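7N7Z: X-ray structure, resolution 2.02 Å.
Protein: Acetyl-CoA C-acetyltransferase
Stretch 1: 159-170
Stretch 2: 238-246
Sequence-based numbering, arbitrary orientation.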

# COMPACT_ATOMS: atom_id res chain seq x y z
N GLY B 159 12.56 5.15 -20.76
CA GLY B 159 13.18 5.28 -19.46
C GLY B 159 13.11 6.70 -18.95
O GLY B 159 12.39 7.55 -19.49
N HIS B 160 13.89 6.96 -17.90
CA HIS B 160 13.95 8.27 -17.26
C HIS B 160 14.24 9.37 -18.27
O HIS B 160 14.80 9.11 -19.34
CB HIS B 160 15.03 8.26 -16.17
CG HIS B 160 14.79 9.25 -15.08
ND1 HIS B 160 15.07 10.60 -15.21
CD2 HIS B 160 14.31 9.10 -13.82
CE1 HIS B 160 14.77 11.22 -14.09
NE2 HIS B 160 14.30 10.34 -13.23
N MET B 161 13.86 10.61 -17.94
CA MET B 161 14.19 11.74 -18.80
C MET B 161 15.70 11.80 -19.05
O MET B 161 16.14 12.16 -20.14
CB MET B 161 13.71 13.04 -18.17
CG MET B 161 12.20 13.19 -18.10
SD MET B 161 11.43 13.35 -19.72
CE MET B 161 9.74 12.91 -19.33
N GLY B 162 16.50 11.45 -18.03
CA GLY B 162 17.94 11.48 -18.20
C GLY B 162 18.42 10.65 -19.37
O GLY B 162 19.42 10.97 -20.00
N MET B 163 17.70 9.56 -19.68
CA MET B 163 18.09 8.73 -20.81
C MET B 163 17.94 9.49 -22.12
O MET B 163 18.78 9.36 -23.02
CB MET B 163 17.25 7.45 -20.83
CG MET B 163 17.30 6.65 -19.55
SD MET B 163 18.94 5.98 -19.21
CE MET B 163 18.83 4.38 -20.02
N THR B 164 16.88 10.29 -22.25
CA THR B 164 16.70 11.08 -23.47
C THR B 164 17.79 12.13 -23.60
O THR B 164 18.18 12.48 -24.72
CB THR B 164 15.32 11.73 -23.49
OG1 THR B 164 15.30 12.84 -22.59
CG2 THR B 164 14.25 10.72 -23.09
N ALA B 165 18.29 12.66 -22.48
CA ALA B 165 19.45 13.54 -22.54
C ALA B 165 20.68 12.78 -23.02
O ALA B 165 21.50 13.33 -23.76
CB ALA B 165 19.71 14.17 -21.17
N GLU B 166 20.82 11.52 -22.61
CA GLU B 166 21.93 10.70 -23.10
C GLU B 166 21.83 10.50 -24.61
O GLU B 166 22.85 10.45 -25.30
CB GLU B 166 21.94 9.35 -22.38
CG GLU B 166 22.42 9.39 -20.93
CD GLU B 166 23.83 9.92 -20.77
OE1 GLU B 166 24.48 10.22 -21.80
OE2 GLU B 166 24.30 10.03 -19.62
N ASN B 167 20.61 10.39 -25.13
CA ASN B 167 20.44 10.27 -26.57
C ASN B 167 20.93 11.52 -27.29
O ASN B 167 21.60 11.43 -28.32
CB ASN B 167 18.97 10.00 -26.92
CG ASN B 167 18.51 8.61 -26.50
OD1 ASN B 167 17.40 8.45 -25.99
ND2 ASN B 167 19.34 7.61 -26.73
N ILE B 168 20.61 12.70 -26.75
CA ILE B 168 21.06 13.94 -27.37
C ILE B 168 22.58 14.02 -27.33
O ILE B 168 23.23 14.41 -28.31
CB ILE B 168 20.42 15.15 -26.67
CG1 ILE B 168 19.00 15.38 -27.23
CG2 ILE B 168 21.28 16.40 -26.86
CD1 ILE B 168 18.23 16.48 -26.53
N ALA B 169 23.19 13.65 -26.20
CA ALA B 169 24.64 13.64 -26.11
C ALA B 169 25.25 12.69 -27.13
O ALA B 169 26.26 13.01 -27.76
CB ALA B 169 25.08 13.26 -24.69
N GLU B 170 24.64 11.51 -27.31
CA GLU B 170 25.15 10.55 -28.27
C GLU B 170 25.02 11.07 -29.70
O GLU B 170 25.99 11.07 -30.47
CB GLU B 170 24.41 9.22 -28.13
CG GLU B 170 24.83 8.40 -26.91
CD GLU B 170 24.43 6.95 -27.04
OE1 GLU B 170 23.31 6.67 -27.53
OE2 GLU B 170 25.23 6.07 -26.64
N ALA B 238 24.46 9.13 -13.44
CA ALA B 238 23.25 8.99 -12.64
C ALA B 238 22.19 8.10 -13.27
O ALA B 238 21.33 7.60 -12.54
CB ALA B 238 22.64 10.38 -12.39
N PHE B 239 22.23 7.88 -14.59
CA PHE B 239 21.18 7.14 -15.27
C PHE B 239 21.68 6.08 -16.24
O PHE B 239 20.89 5.20 -16.62
CB PHE B 239 20.25 8.09 -16.03
CG PHE B 239 19.69 9.20 -15.18
CD1 PHE B 239 18.48 9.03 -14.52
CD2 PHE B 239 20.36 10.40 -15.04
CE1 PHE B 239 17.96 10.04 -13.73
CE2 PHE B 239 19.85 11.41 -14.26
CZ PHE B 239 18.64 11.24 -13.60
N LYS B 240 22.94 6.13 -16.66
CA LYS B 240 23.46 5.15 -17.61
C LYS B 240 24.92 4.87 -17.30
O LYS B 240 25.66 5.76 -16.87
CB LYS B 240 23.32 5.63 -19.06
CG LYS B 240 23.47 4.53 -20.09
CD LYS B 240 23.40 5.08 -21.51
CE LYS B 240 21.99 5.53 -21.87
NZ LYS B 240 21.60 5.11 -23.24
N LYS B 241 25.34 3.63 -17.53
CA LYS B 241 26.74 3.27 -17.36
C LYS B 241 27.60 4.09 -18.31
O LYS B 241 27.35 4.12 -19.52
CB LYS B 241 26.94 1.77 -17.61
CG LYS B 241 25.88 0.88 -17.00
CD LYS B 241 26.45 -0.47 -16.56
CE LYS B 241 25.64 -1.65 -17.08
NZ LYS B 241 26.52 -2.78 -17.50
N GLY B 242 28.61 4.75 -17.76
CA GLY B 242 29.43 5.63 -18.56
C GLY B 242 28.67 6.77 -19.21
O GLY B 242 29.15 7.35 -20.19
N GLY B 243 27.49 7.10 -18.69
CA GLY B 243 26.72 8.19 -19.25
C GLY B 243 27.23 9.55 -18.81
O GLY B 243 27.79 9.71 -17.73
N VAL B 244 27.02 10.54 -19.68
CA VAL B 244 27.51 11.89 -19.40
C VAL B 244 26.63 12.67 -18.44
O VAL B 244 27.04 13.75 -17.98
CB VAL B 244 27.66 12.70 -20.70
CG1 VAL B 244 28.60 12.00 -21.67
CG2 VAL B 244 26.30 12.94 -21.35
N VAL B 245 25.44 12.17 -18.13
CA VAL B 245 24.50 12.89 -17.28
C VAL B 245 24.75 12.51 -15.82
O VAL B 245 24.80 11.33 -15.47
CB VAL B 245 23.05 12.57 -17.67
CG1 VAL B 245 22.08 13.21 -16.69
CG2 VAL B 245 22.77 13.06 -19.09
N THR B 246 24.92 13.53 -14.98
CA THR B 246 25.11 13.36 -13.55
C THR B 246 24.05 14.17 -12.80
O THR B 246 23.29 14.94 -13.39
CB THR B 246 26.51 13.81 -13.11
OG1 THR B 246 26.58 15.24 -13.09
CG2 THR B 246 27.56 13.26 -14.06
O HOH W 1 23.98 9.34 -17.07

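A carboxylate projecting from a helix can organise a loop with no regular helix or strand, and the packing of 159-170 against 238-246 in this acetyltransferase is a compact example. The polar centre is Glu-166. Its chi1 and chi2 both lie in the m well, which brings the carboxylate up to successive backbone amides of the loop. Val-245 N donates to Glu-166 OE2 at 2.8 Å, while Val-244 N makes a weak, longer bond to Glu-166 OE1 at 3.3 Å. Water 1 extends the arrangement, donating to Glu-166 OE2 (2.7 Å) and to Val-245 O (2.7 Å), and accepting a weak bond from Phe-239 N at 3.4 Å. One carboxylate thus accepts from two consecutive amides and, through the water, is linked to Phe-239 N.

The approach is tight at Gly-243, whose CA lies 3.1 Å from Glu-166 OE2; a CB there would clash with that oxygen. Gly-243 also closes the type II turn that begins at Lys-240, its N bonding to Lys-240 O at 2.9 Å.

A second glycine lies at the aromatic contact, near the start of the helix. Gly-162 CA sits over a face of the Phe-239 ring, 4.2 Å from its centroid, a CH-pi contact in which a CB would collide with Phe-239 CD2. The His-160 and Phe-239 rings meet obliquely, centroids 4.5 Å apart and planes at 39°. His-160 serves the helix as well: its ND1 caps it by accepting from Gly-162 N at 3.3 Å, nearly linearly.

Apolar contacts complete the fit. Ala-165 CB meets Val-245 CG2 at 3.9 Å, and a turn later Ala-169 CB approaches Val-244 CG2 at 3.6 Å. Met-163 SD reaches Phe-239 CB at 4.0 Å, and Lys-240 CE lies 3.8 Å from Met-163 CE and 3.9 Å from Glu-166 CB.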